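Local atomic coordinates of rutinosidase (Aspergillus niger, PDB entry 6I1A), a protein that hydrolyses rutinosides to release the disaccharide rutinose, and belongs to a glycosyl hydrolase family that includes exo-1,3-beta-glucanases. Residues A[15-20]-A[130-134]; A[175-179]-A[233-237]; A[219-224]-A[251-255]; A[254-258]-A[295-299]; A[312-317]-A[351-357]. One frame throughout, in Å; residues are numbered along the deposited sequence.

How the contacts relate
From the N terminus, contact 1 closes the longest loop, bringing 15-20, just before the first barrel strand, onto strand 131-136. Contact 2 starts further along the chain and ties the end of helix 161-179 to the turn after helix 213-233; I134 of contact 1 packs on its F177 and I178. Contact 3 crosses contact 2, since 219-224 falls between the two segments of contact 2 while 251-255 lies beyond them. It ends on 251-255, where contact 4 begins, and the two share D254 and F255. Contact 4 returns to contact 1 through R18, which bonds to K296 and A257. Contact 5 stands apart, its centre about 31 Å from that of contact 1, the nearest, and joins two loops that follow barrel strands.

Contact 1: residues A[15-20]-A[130-134]; sequences IDWRTF and MHIII. With EDO (1,2-ethanediol), chain J.
The delta methyl of I15 is shared by faces of three aromatic rings. CD1 lies 3.6 Å from the centroid of the H131 imidazole and only 14° off its normal, a CH-pi contact over the centre of one face. The same CD1 also rests on a face of the W17 indole and of the F20 ring, toward the rim of each. I15 reaches this place because CG1 lies between the backbone N and the carbonyl carbon (chi1 75°), the crowded position for a branched side chain. An isoleucine suits the spot: slim at its tip, wholly apolar, and long enough to reach H131. W17 and H131 meet obliquely, CZ2 of W17 being 4.1 Å from CD2 of H131, and F20 CZ comes equally near H131 CB. This aromatic cluster belongs to the N-terminal end of a (beta/alpha)8 barrel: the loop ahead of the first strand folds across the bottom of the barrel and covers the start of strand 131-136, where I133 CD1 meets W17 CZ2 at 4.5 Å. T188 OG1 on the adjoining strand hydrogen-bonds both W17 NE1 and H131 NE2, so NE1 of the indole and NE2 of the imidazole converge on one hydroxyl. At the outer end of the loop, D16 OD1 accepts from R18 N (2.9 Å) in an Asx turn, and a 1,2-ethanediol, probably from the crystallisation liquor, donates a hydrogen bond from its O2 to the same OD1 at 2.7 Å.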
# COMPACT_ATOMS: atom_id res chain seq x y z
N ILE A 15 9.38 8.69 -31.89
CA ILE A 15 9.75 9.26 -30.57
C ILE A 15 10.58 8.27 -29.77
O ILE A 15 10.44 7.00 -29.93
CB ILE A 15 8.51 9.76 -29.82
CG1 ILE A 15 7.69 8.63 -29.25
CG2 ILE A 15 7.68 10.70 -30.71
CD1 ILE A 15 6.78 9.13 -28.10
N ASP A 16 11.42 8.83 -28.93
CA ASP A 16 12.20 8.11 -27.94
C ASP A 16 11.55 8.43 -26.60
O ASP A 16 11.64 9.54 -26.15
CB ASP A 16 13.66 8.55 -27.95
CG ASP A 16 14.51 7.78 -26.99
OD1 ASP A 16 14.01 7.06 -26.14
OD2 ASP A 16 15.75 7.90 -27.12
N TRP A 17 10.83 7.46 -26.04
CA TRP A 17 10.14 7.72 -24.75
C TRP A 17 11.13 8.11 -23.65
O TRP A 17 10.69 8.51 -22.56
CB TRP A 17 9.29 6.52 -24.35
CG TRP A 17 7.91 6.58 -24.93
CD1 TRP A 17 7.40 5.89 -25.99
CD2 TRP A 17 6.82 7.39 -24.44
NE1 TRP A 17 6.11 6.24 -26.23
CE2 TRP A 17 5.71 7.13 -25.26
CE3 TRP A 17 6.67 8.33 -23.39
CZ2 TRP A 17 4.48 7.78 -25.10
CZ3 TRP A 17 5.45 8.95 -23.22
CH2 TRP A 17 4.34 8.63 -24.03
N ARG A 18 12.44 7.86 -23.80
CA ARG A 18 13.41 8.28 -22.78
C ARG A 18 13.56 9.80 -22.75
O ARG A 18 14.02 10.32 -21.71
CB ARG A 18 14.77 7.58 -22.99
CG ARG A 18 14.73 6.10 -22.66
CD ARG A 18 16.02 5.37 -23.08
NE ARG A 18 15.89 3.90 -22.97
CZ ARG A 18 15.84 3.30 -21.82
NH1 ARG A 18 16.00 3.98 -20.69
NH2 ARG A 18 15.71 1.98 -21.76
N THR A 19 13.32 10.47 -23.85
CA THR A 19 13.50 11.94 -23.91
C THR A 19 12.16 12.66 -24.07
O THR A 19 12.10 13.87 -23.76
CB THR A 19 14.50 12.29 -25.02
OG1 THR A 19 14.02 11.90 -26.30
CG2 THR A 19 15.83 11.64 -24.74
N PHE A 20 11.15 12.01 -24.62
CA PHE A 20 9.84 12.66 -24.90
C PHE A 20 9.16 12.96 -23.58
O PHE A 20 9.10 12.14 -22.67
CB PHE A 20 9.02 11.71 -25.76
CG PHE A 20 7.64 12.22 -26.08
CD1 PHE A 20 7.44 13.10 -27.11
CD2 PHE A 20 6.56 11.83 -25.31
CE1 PHE A 20 6.17 13.61 -27.39
CE2 PHE A 20 5.29 12.31 -25.61
CZ PHE A 20 5.09 13.19 -26.65
N MET A 130 -0.04 15.94 -32.23
CA MET A 130 -0.21 15.14 -30.99
C MET A 130 0.35 13.71 -31.21
O MET A 130 0.29 13.21 -32.36
CB MET A 130 -1.66 15.04 -30.56
CG MET A 130 -2.25 16.42 -30.17
SD MET A 130 -3.74 16.21 -29.24
CE MET A 130 -4.30 17.93 -29.15
N HIS A 131 0.79 13.09 -30.12
CA HIS A 131 1.17 11.64 -30.11
C HIS A 131 -0.04 10.83 -29.69
O HIS A 131 -0.77 11.33 -28.81
CB HIS A 131 2.39 11.39 -29.22
CG HIS A 131 3.03 10.04 -29.41
ND1 HIS A 131 3.77 9.72 -30.52
CD2 HIS A 131 2.90 8.88 -28.68
CE1 HIS A 131 4.15 8.46 -30.43
NE2 HIS A 131 3.63 7.92 -29.35
N ILE A 132 -0.26 9.68 -30.29
CA ILE A 132 -1.44 8.84 -30.07
C ILE A 132 -1.00 7.55 -29.42
O ILE A 132 -0.21 6.81 -30.04
CB ILE A 132 -2.20 8.58 -31.37
CG1 ILE A 132 -2.47 9.86 -32.19
CG2 ILE A 132 -3.46 7.83 -31.08
CD1 ILE A 132 -3.43 10.85 -31.52
N ILE A 133 -1.57 7.21 -28.28
CA ILE A 133 -1.42 5.86 -27.68
C ILE A 133 -2.67 5.04 -27.98
O ILE A 133 -3.76 5.45 -27.55
CB ILE A 133 -1.19 5.90 -26.19
CG1 ILE A 133 0.06 6.70 -25.84
CG2 ILE A 133 -1.17 4.50 -25.55
CD1 ILE A 133 0.08 7.18 -24.40
N ILE A 134 -2.57 3.95 -28.75
CA ILE A 134 -3.70 3.07 -29.02
C ILE A 134 -3.68 1.94 -27.97
O ILE A 134 -2.68 1.18 -27.92
CB ILE A 134 -3.74 2.51 -30.45
CG1 ILE A 134 -3.78 3.63 -31.49
CG2 ILE A 134 -4.90 1.54 -30.58
CD1 ILE A 134 -3.62 3.12 -32.91
C1 EDO J . 12.14 3.64 -25.13
O1 EDO J . 12.54 2.75 -24.16
C2 EDO J . 13.18 3.79 -26.23
O2 EDO J . 14.42 4.37 -25.78

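Contact 2: residues A[175-179]-A[233-237]; sequences INFIQ and VNPNI
I178 and I237 make the buried half of this contact, with CG2 of I178 against CD1 of I237 at 3.7 Å and CD1 of I178 beside CG2 of I237. Their beta-branched chains fill the gap between helix and turn with methyl groups. At the solvent margin V233 is exposed, yet its CG1 still meets CG2 of the buried I175 at 3.7 Å, and the polar Q179 takes over beside it. Q179 bends at chi2 (-64°) and folds its amide back across the gap. There N234 ND2 donates to Q179 OE1 at 2.8 Å, almost straight at 172°, the two amide planes standing 69° apart. ND2 of N234 also bonds Y14 OH, while its OD1 accepts from N236 N, 3.1 Å away; asparagine fits because it serves the helix and its own turn at once. The Asx turn lies within a type I turn from N234 to I237, the alpha-to-beta connection from helix 213-233 to strand 239-241, packed on the neighbouring helix 161-179 in the outer layer of a (beta/alpha)8 barrel.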
# COMPACT_ATOMS: atom_id res chain seq x y z
N ILE A 175 -1.14 -3.04 -35.37
CA ILE A 175 0.14 -2.77 -36.10
C ILE A 175 -0.19 -2.35 -37.52
O ILE A 175 0.40 -1.34 -38.00
CB ILE A 175 1.05 -4.01 -36.11
CG1 ILE A 175 1.55 -4.35 -34.70
CG2 ILE A 175 2.21 -3.80 -37.08
CD1 ILE A 175 2.14 -5.73 -34.56
N ASN A 176 -1.09 -3.05 -38.16
CA ASN A 176 -1.47 -2.71 -39.57
C ASN A 176 -2.09 -1.31 -39.62
O ASN A 176 -1.79 -0.52 -40.52
CB ASN A 176 -2.44 -3.72 -40.17
CG ASN A 176 -2.81 -3.41 -41.60
OD1 ASN A 176 -1.92 -3.51 -42.47
ND2 ASN A 176 -4.05 -3.03 -41.84
N PHE A 177 -2.93 -0.95 -38.64
CA PHE A 177 -3.52 0.41 -38.59
C PHE A 177 -2.39 1.44 -38.53
O PHE A 177 -2.45 2.47 -39.24
CB PHE A 177 -4.42 0.47 -37.36
CG PHE A 177 -5.11 1.81 -37.17
CD1 PHE A 177 -4.43 2.87 -36.58
CD2 PHE A 177 -6.42 1.97 -37.53
CE1 PHE A 177 -5.06 4.10 -36.41
CE2 PHE A 177 -7.06 3.21 -37.36
CZ PHE A 177 -6.39 4.25 -36.81
N ILE A 178 -1.41 1.23 -37.67
CA ILE A 178 -0.30 2.19 -37.46
C ILE A 178 0.51 2.31 -38.77
O ILE A 178 0.83 3.42 -39.24
CB ILE A 178 0.56 1.81 -36.26
CG1 ILE A 178 -0.24 1.96 -34.95
CG2 ILE A 178 1.80 2.66 -36.26
CD1 ILE A 178 0.46 1.43 -33.75
N GLN A 179 0.83 1.15 -39.35
CA GLN A 179 1.71 1.14 -40.56
C GLN A 179 1.01 1.76 -41.76
O GLN A 179 1.73 2.32 -42.64
CB GLN A 179 2.03 -0.30 -40.91
CG GLN A 179 3.03 -0.94 -39.98
CD GLN A 179 4.38 -0.27 -40.07
OE1 GLN A 179 4.67 0.65 -39.35
NE2 GLN A 179 5.26 -0.78 -40.94
N VAL A 233 7.89 -6.16 -37.55
CA VAL A 233 7.27 -5.31 -38.59
C VAL A 233 7.92 -3.92 -38.61
O VAL A 233 8.27 -3.42 -39.72
CB VAL A 233 5.77 -5.19 -38.32
CG1 VAL A 233 5.12 -4.23 -39.28
CG2 VAL A 233 5.11 -6.55 -38.36
N ASN A 234 8.02 -3.25 -37.47
CA ASN A 234 8.49 -1.87 -37.44
C ASN A 234 8.96 -1.66 -36.01
O ASN A 234 8.17 -1.28 -35.13
CB ASN A 234 7.45 -0.84 -37.87
CG ASN A 234 8.05 0.54 -37.91
OD1 ASN A 234 9.13 0.82 -37.39
ND2 ASN A 234 7.24 1.45 -38.44
N PRO A 235 10.23 -1.84 -35.72
CA PRO A 235 10.75 -1.77 -34.37
C PRO A 235 10.75 -0.34 -33.80
O PRO A 235 11.02 -0.20 -32.63
CB PRO A 235 12.15 -2.38 -34.46
CG PRO A 235 12.52 -2.16 -35.89
CD PRO A 235 11.27 -2.28 -36.70
N ASN A 236 10.49 0.64 -34.66
CA ASN A 236 10.48 2.04 -34.24
C ASN A 236 9.14 2.37 -33.57
O ASN A 236 9.04 3.44 -32.93
CB ASN A 236 10.73 2.95 -35.44
CG ASN A 236 12.15 2.78 -35.94
OD1 ASN A 236 13.07 2.96 -35.17
ND2 ASN A 236 12.24 2.27 -37.15
N ILE A 237 8.13 1.50 -33.69
CA ILE A 237 6.85 1.73 -32.94
C ILE A 237 7.11 1.34 -31.50
O ILE A 237 7.35 0.18 -31.22
CB ILE A 237 5.69 0.90 -33.53
CG1 ILE A 237 5.41 1.24 -35.00
CG2 ILE A 237 4.44 1.06 -32.67
CD1 ILE A 237 4.50 0.27 -35.64

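Contact 3: residues A[219-224]-A[251-255]; sequences VLKYIR and WEGDF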
# COMPACT_ATOMS: atom_id res chain seq x y z
N VAL A 219 1.16 -12.87 -18.38
CA VAL A 219 1.24 -11.51 -18.94
C VAL A 219 2.60 -11.34 -19.62
O VAL A 219 2.67 -10.73 -20.71
CB VAL A 219 1.02 -10.46 -17.84
CG1 VAL A 219 1.36 -9.08 -18.36
CG2 VAL A 219 -0.41 -10.54 -17.31
N LEU A 220 3.70 -11.78 -18.98
CA LEU A 220 5.04 -11.63 -19.58
C LEU A 220 5.17 -12.39 -20.90
O LEU A 220 5.73 -11.86 -21.85
CB LEU A 220 6.10 -12.06 -18.57
CG LEU A 220 7.54 -11.95 -19.06
CD1 LEU A 220 7.87 -10.53 -19.42
CD2 LEU A 220 8.49 -12.46 -18.00
N LYS A 221 4.62 -13.58 -20.98
CA LYS A 221 4.61 -14.36 -22.23
C LYS A 221 3.95 -13.51 -23.32
O LYS A 221 4.42 -13.44 -24.45
CB LYS A 221 3.87 -15.69 -22.00
CG LYS A 221 3.66 -16.54 -23.22
CD LYS A 221 2.71 -17.71 -22.94
CE LYS A 221 2.21 -18.41 -24.20
NZ LYS A 221 3.35 -19.08 -24.84
N TYR A 222 2.81 -12.90 -22.98
CA TYR A 222 2.05 -12.10 -23.97
C TYR A 222 2.85 -10.87 -24.37
O TYR A 222 2.97 -10.57 -25.57
CB TYR A 222 0.70 -11.72 -23.38
CG TYR A 222 -0.09 -10.77 -24.22
CD1 TYR A 222 -0.56 -11.12 -25.45
CD2 TYR A 222 -0.35 -9.46 -23.77
CE1 TYR A 222 -1.33 -10.23 -26.20
CE2 TYR A 222 -1.08 -8.56 -24.53
CZ TYR A 222 -1.59 -8.94 -25.75
OH TYR A 222 -2.35 -8.11 -26.50
N ILE A 223 3.37 -10.11 -23.40
CA ILE A 223 4.10 -8.87 -23.76
C ILE A 223 5.35 -9.21 -24.60
O ILE A 223 5.68 -8.49 -25.55
CB ILE A 223 4.44 -8.04 -22.54
CG1 ILE A 223 3.17 -7.62 -21.76
CG2 ILE A 223 5.26 -6.82 -22.98
CD1 ILE A 223 2.24 -6.72 -22.56
N ARG A 224 6.03 -10.26 -24.25
CA ARG A 224 7.21 -10.69 -25.06
C ARG A 224 6.74 -11.02 -26.47
O ARG A 224 7.46 -10.65 -27.43
CB ARG A 224 7.88 -11.89 -24.39
CG ARG A 224 8.74 -11.51 -23.22
CD ARG A 224 9.38 -12.73 -22.58
NE ARG A 224 10.46 -12.28 -21.70
CZ ARG A 224 10.93 -12.94 -20.67
NH1 ARG A 224 11.90 -12.39 -19.93
NH2 ARG A 224 10.47 -14.16 -20.35
N TRP A 251 9.11 -5.65 -13.09
CA TRP A 251 9.19 -6.13 -14.47
C TRP A 251 10.54 -5.80 -15.13
O TRP A 251 10.83 -6.31 -16.19
CB TRP A 251 8.08 -5.50 -15.34
CG TRP A 251 6.68 -5.69 -14.85
CD1 TRP A 251 5.87 -4.79 -14.24
CD2 TRP A 251 5.87 -6.85 -15.07
NE1 TRP A 251 4.62 -5.34 -14.01
CE2 TRP A 251 4.59 -6.59 -14.53
CE3 TRP A 251 6.15 -8.11 -15.63
CZ2 TRP A 251 3.57 -7.53 -14.57
CZ3 TRP A 251 5.12 -9.02 -15.67
CH2 TRP A 251 3.86 -8.75 -15.16
N GLU A 252 11.29 -4.87 -14.56
CA GLU A 252 12.54 -4.33 -15.19
C GLU A 252 13.52 -5.43 -15.63
O GLU A 252 14.08 -5.26 -16.77
CB GLU A 252 13.28 -3.41 -14.19
CG GLU A 252 12.68 -2.05 -14.19
CD GLU A 252 13.37 -1.12 -13.20
OE1 GLU A 252 14.41 -1.49 -12.67
OE2 GLU A 252 12.87 -0.02 -13.06
N GLY A 253 13.73 -6.42 -14.78
CA GLY A 253 14.68 -7.50 -15.03
C GLY A 253 14.23 -8.38 -16.16
O GLY A 253 15.05 -9.20 -16.65
N ASP A 254 13.01 -8.26 -16.67
CA ASP A 254 12.49 -9.20 -17.70
C ASP A 254 12.75 -8.75 -19.12
O ASP A 254 12.46 -9.51 -20.05
CB ASP A 254 10.96 -9.35 -17.55
CG ASP A 254 10.55 -10.03 -16.26
OD1 ASP A 254 11.30 -10.96 -15.80
OD2 ASP A 254 9.47 -9.67 -15.72
N PHE A 255 13.27 -7.52 -19.34
CA PHE A 255 13.52 -6.97 -20.66
C PHE A 255 14.91 -6.35 -20.71
O PHE A 255 15.30 -5.64 -19.79
CB PHE A 255 12.51 -5.86 -20.99
CG PHE A 255 11.09 -6.33 -20.88
CD1 PHE A 255 10.40 -6.21 -19.71
CD2 PHE A 255 10.45 -6.87 -21.99
CE1 PHE A 255 9.09 -6.65 -19.63
CE2 PHE A 255 9.14 -7.27 -21.90
CZ PHE A 255 8.47 -7.16 -20.72
O HOH W 1 12.14 -10.07 -22.70
O HOH W 2 12.63 -13.01 -17.27
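One face of the R224 guanidinium carries CD2 of L220 from its own helix, offset toward the rim, while its edge meets the carbonyl of D254. NH1 donates to D254 O at 2.9 Å, the oxygen near the guanidinium plane and the donor in the carbonyl plane, on a lone pair. The W251 indole takes CB of L220 at its edge, 4.3 Å from CZ3, with V219 CG1 approaching obliquely at CH2. The F255 ring meets the helix obliquely, its CZ 3.7 Å from L220 CD1 and 3.9 Å from I223 CG2. L220 therefore works as a wedge: chi1 (-180°) aims CG at the turn, and chi2 (60°) parts the methyls, CD1 going to the phenyl ring and L220 CD2 to D254 CG, at 3.6 Å. Leucine suits the place by offering two divergent methyls. The outer wall of the (beta/alpha)8 barrel runs through here, helix 213-233 lying against the turn after helix 248-252; W251 stands edge-to-face with F241 and bonds G243 O through NE1. Two waters complete the polar rim. One accepts from R224 NE and donates to D254 O, and the other links R224 NH1 to D254 OD1. Direct charge contact is absent, NH1 and OD1 being 4.4 Å apart, so the arginine grips the turn through a backbone oxygen, and the attraction between the charges is probably softened by the bridging water.

Contact 4: residues A[254-258]-A[295-299]; sequences DFPAS and GKFPV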
# COMPACT_ATOMS: atom_id res chain seq x y z
N ASP A 254 13.01 -8.26 -16.67
CA ASP A 254 12.49 -9.20 -17.70
C ASP A 254 12.75 -8.75 -19.12
O ASP A 254 12.46 -9.51 -20.05
CB ASP A 254 10.96 -9.35 -17.55
CG ASP A 254 10.55 -10.03 -16.26
OD1 ASP A 254 11.30 -10.96 -15.80
OD2 ASP A 254 9.47 -9.67 -15.72
N PHE A 255 13.27 -7.52 -19.34
CA PHE A 255 13.52 -6.97 -20.66
C PHE A 255 14.91 -6.35 -20.71
O PHE A 255 15.30 -5.64 -19.79
CB PHE A 255 12.51 -5.86 -20.99
CG PHE A 255 11.09 -6.33 -20.88
CD1 PHE A 255 10.40 -6.21 -19.71
CD2 PHE A 255 10.45 -6.87 -21.99
CE1 PHE A 255 9.09 -6.65 -19.63
CE2 PHE A 255 9.14 -7.27 -21.90
CZ PHE A 255 8.47 -7.16 -20.72
N PRO A 256 15.67 -6.59 -21.79
CA PRO A 256 16.91 -5.85 -22.02
C PRO A 256 16.64 -4.35 -22.20
O PRO A 256 15.63 -4.01 -22.79
CB PRO A 256 17.55 -6.43 -23.29
CG PRO A 256 16.48 -7.29 -23.87
CD PRO A 256 15.43 -7.60 -22.81
N ALA A 257 17.53 -3.52 -21.70
CA ALA A 257 17.37 -2.05 -21.77
C ALA A 257 17.22 -1.56 -23.21
O ALA A 257 16.61 -0.48 -23.44
CB ALA A 257 18.56 -1.36 -21.13
N SER A 258 17.73 -2.30 -24.22
CA SER A 258 17.58 -1.91 -25.63
C SER A 258 16.13 -2.03 -26.16
O SER A 258 15.85 -1.51 -27.26
CB SER A 258 18.53 -2.76 -26.49
OG SER A 258 18.20 -4.12 -26.40
N GLY A 295 14.87 3.76 -13.40
CA GLY A 295 15.38 4.45 -14.57
C GLY A 295 15.80 3.53 -15.72
O GLY A 295 16.17 4.03 -16.80
N LYS A 296 15.65 2.22 -15.55
CA LYS A 296 16.07 1.30 -16.63
C LYS A 296 15.24 1.60 -17.88
O LYS A 296 15.75 1.64 -18.99
CB LYS A 296 15.90 -0.16 -16.25
CG LYS A 296 16.40 -1.11 -17.32
CD LYS A 296 16.38 -2.53 -16.88
CE LYS A 296 16.93 -3.46 -17.96
NZ LYS A 296 16.83 -4.89 -17.54
N PHE A 297 13.90 1.72 -17.70
CA PHE A 297 12.96 2.14 -18.75
C PHE A 297 12.20 3.41 -18.35
O PHE A 297 11.98 3.69 -17.17
CB PHE A 297 11.94 1.02 -19.00
CG PHE A 297 12.58 -0.25 -19.55
CD1 PHE A 297 12.96 -0.28 -20.87
CD2 PHE A 297 12.79 -1.34 -18.73
CE1 PHE A 297 13.60 -1.40 -21.37
CE2 PHE A 297 13.42 -2.48 -19.24
CZ PHE A 297 13.81 -2.49 -20.55
N PRO A 298 11.72 4.13 -19.38
CA PRO A 298 10.91 5.32 -19.12
C PRO A 298 9.53 4.89 -18.64
O PRO A 298 9.04 3.77 -18.91
CB PRO A 298 10.85 6.05 -20.43
CG PRO A 298 11.08 4.95 -21.48
CD PRO A 298 12.00 3.98 -20.79
N VAL A 299 8.86 5.80 -17.91
CA VAL A 299 7.52 5.62 -17.33
C VAL A 299 6.64 6.78 -17.79
O VAL A 299 7.06 7.92 -17.81
CB VAL A 299 7.60 5.56 -15.80
CG1 VAL A 299 6.21 5.55 -15.12
CG2 VAL A 299 8.40 4.33 -15.38
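Two irregular loops run past each other here, nearest at the alpha carbons of A257 and K296, 6.3 Å apart. K296 spans the gap with a fully extended chain, every torsion close to 180°, and its NZ donates to F255 O at 2.8 Å, tilted 21° from the carbonyl plane. The same ammonium also bonds E252 O, so a lysine is apt: long, flexible and able to hold two backbone oxygens. Its CE slides beside the backbone of A257, 4.1 Å from the small CB of that residue. F297 enters with its rim foremost. CZ lies 3.3 Å from P256 O and 3.6 Å from F255 O, both oxygens in the ring plane, where the weakly positive C-H edge suits them. CZ also reaches CB of F255 at 3.6 Å. R18 bonds both K296 O and A257 O from a third loop, and together these loops lead into strands 261-269, 299-308 and 22-26 at the N-terminal end of the (beta/alpha)8 barrel.

Contact 5: residues A[312-317]-A[351-357]; sequences NTLALR and QGEQKDY. With EDO (1,2-ethanediol), chain U.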
# COMPACT_ATOMS: atom_id res chain seq x y z
N ASN A 312 -13.33 15.50 -0.20
CA ASN A 312 -13.12 16.18 -1.49
C ASN A 312 -13.59 17.62 -1.40
O ASN A 312 -14.73 17.85 -0.89
CB ASN A 312 -13.80 15.47 -2.65
CG ASN A 312 -13.08 14.16 -3.01
OD1 ASN A 312 -12.07 14.24 -3.73
ND2 ASN A 312 -13.58 13.03 -2.53
N THR A 313 -12.79 18.50 -1.90
CA THR A 313 -13.18 19.92 -2.03
C THR A 313 -12.97 20.40 -3.44
O THR A 313 -11.92 20.19 -4.09
CB THR A 313 -12.46 20.77 -0.99
OG1 THR A 313 -11.09 20.92 -1.32
CG2 THR A 313 -12.41 20.19 0.41
N LEU A 314 -13.95 21.16 -3.88
CA LEU A 314 -13.84 21.79 -5.19
C LEU A 314 -12.78 22.85 -5.27
O LEU A 314 -12.25 23.18 -6.34
CB LEU A 314 -15.23 22.32 -5.56
CG LEU A 314 -16.34 21.27 -5.63
CD1 LEU A 314 -17.71 21.91 -5.70
CD2 LEU A 314 -16.13 20.41 -6.84
N ALA A 315 -12.54 23.53 -4.11
CA ALA A 315 -11.63 24.66 -4.07
C ALA A 315 -10.18 24.26 -4.43
O ALA A 315 -9.45 25.13 -4.88
CB ALA A 315 -11.68 25.28 -2.67
N LEU A 316 -9.79 23.00 -4.17
CA LEU A 316 -8.39 22.58 -4.34
C LEU A 316 -8.20 21.85 -5.68
O LEU A 316 -7.14 21.34 -5.84
CB LEU A 316 -8.00 21.69 -3.17
CG LEU A 316 -7.77 22.43 -1.83
CD1 LEU A 316 -7.55 21.47 -0.69
CD2 LEU A 316 -6.61 23.39 -1.96
N ARG A 317 -9.17 21.85 -6.54
CA ARG A 317 -9.05 21.07 -7.81
C ARG A 317 -7.93 21.63 -8.64
O ARG A 317 -7.09 20.87 -9.18
CB ARG A 317 -10.35 21.08 -8.60
CG ARG A 317 -11.44 20.24 -7.97
CD ARG A 317 -12.71 20.34 -8.78
NE ARG A 317 -13.27 21.70 -8.76
CZ ARG A 317 -14.21 22.13 -9.58
NH1 ARG A 317 -14.80 21.32 -10.46
NH2 ARG A 317 -14.64 23.37 -9.46
N GLN A 351 -17.55 17.35 -1.07
CA GLN A 351 -18.39 18.26 -1.85
C GLN A 351 -18.40 17.76 -3.29
O GLN A 351 -17.30 17.50 -3.82
CB GLN A 351 -17.83 19.69 -1.90
CG GLN A 351 -17.82 20.41 -0.56
CD GLN A 351 -19.21 20.85 -0.17
OE1 GLN A 351 -20.05 21.15 -1.02
NE2 GLN A 351 -19.47 20.88 1.13
N GLY A 352 -19.58 17.72 -3.90
CA GLY A 352 -19.66 17.61 -5.36
C GLY A 352 -19.88 16.20 -5.81
O GLY A 352 -20.22 15.30 -5.05
N GLU A 353 -19.71 16.07 -7.12
CA GLU A 353 -20.01 14.80 -7.82
C GLU A 353 -18.79 14.41 -8.67
O GLU A 353 -17.92 15.23 -8.89
CB GLU A 353 -21.22 14.98 -8.73
CG GLU A 353 -22.51 15.19 -7.95
CD GLU A 353 -23.69 15.54 -8.83
OE1 GLU A 353 -23.49 15.96 -9.99
OE2 GLU A 353 -24.79 15.42 -8.32
N GLN A 354 -18.79 13.17 -9.18
CA GLN A 354 -17.59 12.75 -9.95
C GLN A 354 -17.32 13.67 -11.13
O GLN A 354 -16.17 13.98 -11.43
CB GLN A 354 -17.69 11.28 -10.35
CG GLN A 354 -17.50 10.35 -9.19
CD GLN A 354 -17.34 8.91 -9.59
OE1 GLN A 354 -17.99 8.41 -10.48
NE2 GLN A 354 -16.39 8.24 -8.95
N LYS A 355 -18.34 14.16 -11.84
CA LYS A 355 -18.08 15.06 -12.95
C LYS A 355 -17.28 16.30 -12.59
O LYS A 355 -16.63 16.87 -13.45
CB LYS A 355 -19.35 15.42 -13.72
CG LYS A 355 -20.35 16.24 -12.92
CD LYS A 355 -21.59 16.61 -13.70
CE LYS A 355 -22.62 17.31 -12.83
NZ LYS A 355 -21.99 18.40 -12.03
N ASP A 356 -17.29 16.73 -11.33
CA ASP A 356 -16.49 17.90 -10.91
C ASP A 356 -14.98 17.59 -10.85
O ASP A 356 -14.21 18.53 -10.91
CB ASP A 356 -16.98 18.36 -9.53
CG ASP A 356 -18.44 18.85 -9.54
OD1 ASP A 356 -18.79 19.54 -10.48
OD2 ASP A 356 -19.15 18.47 -8.63
N TYR A 357 -14.59 16.30 -10.73
CA TYR A 357 -13.19 15.91 -10.48
C TYR A 357 -12.63 15.09 -11.65
O TYR A 357 -11.41 14.98 -11.67
CB TYR A 357 -13.07 15.08 -9.19
CG TYR A 357 -13.56 15.87 -7.97
CD1 TYR A 357 -14.88 15.81 -7.58
CD2 TYR A 357 -12.68 16.66 -7.25
CE1 TYR A 357 -15.32 16.52 -6.46
CE2 TYR A 357 -13.10 17.39 -6.14
CZ TYR A 357 -14.41 17.30 -5.77
OH TYR A 357 -14.81 18.01 -4.65
C1 EDO U . -14.25 5.90 -11.21
O1 EDO U . -15.43 5.52 -10.50
C2 EDO U . -14.49 6.92 -12.30
O2 EDO U . -14.98 6.37 -13.56
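R317 sets out from a CB aimed at the opposite loop, and its CG comes to rest against the Y357 ring, 3.8 Å from CE2. CD then passes D356 O at 3.2 Å. A bend at chi3 (-65°) turns the guanidinium so that NE donates to L314 O (3.0 Å) and NH1 to D356 O (2.9 Å, 170°), both oxygens at its edge and in its plane. One face is covered by CD2 of L314, which also presses on D356 CB at 3.5 Å. Arginine suits the site because two N-H groups in one plane can clasp a carbonyl from each segment. The Y357 ring reaches into 312-317, with N312 CB 3.4 Å from Y357 OH, and that hydroxyl donates to Q351 O at 2.7 Å. Q351 N bonds in turn to N312 O. The contact thus ties together the loops after strands 299-308 and 334-337, on the C-terminal side of the (beta/alpha)8 barrel, the side on which family 5 enzymes carry their active site.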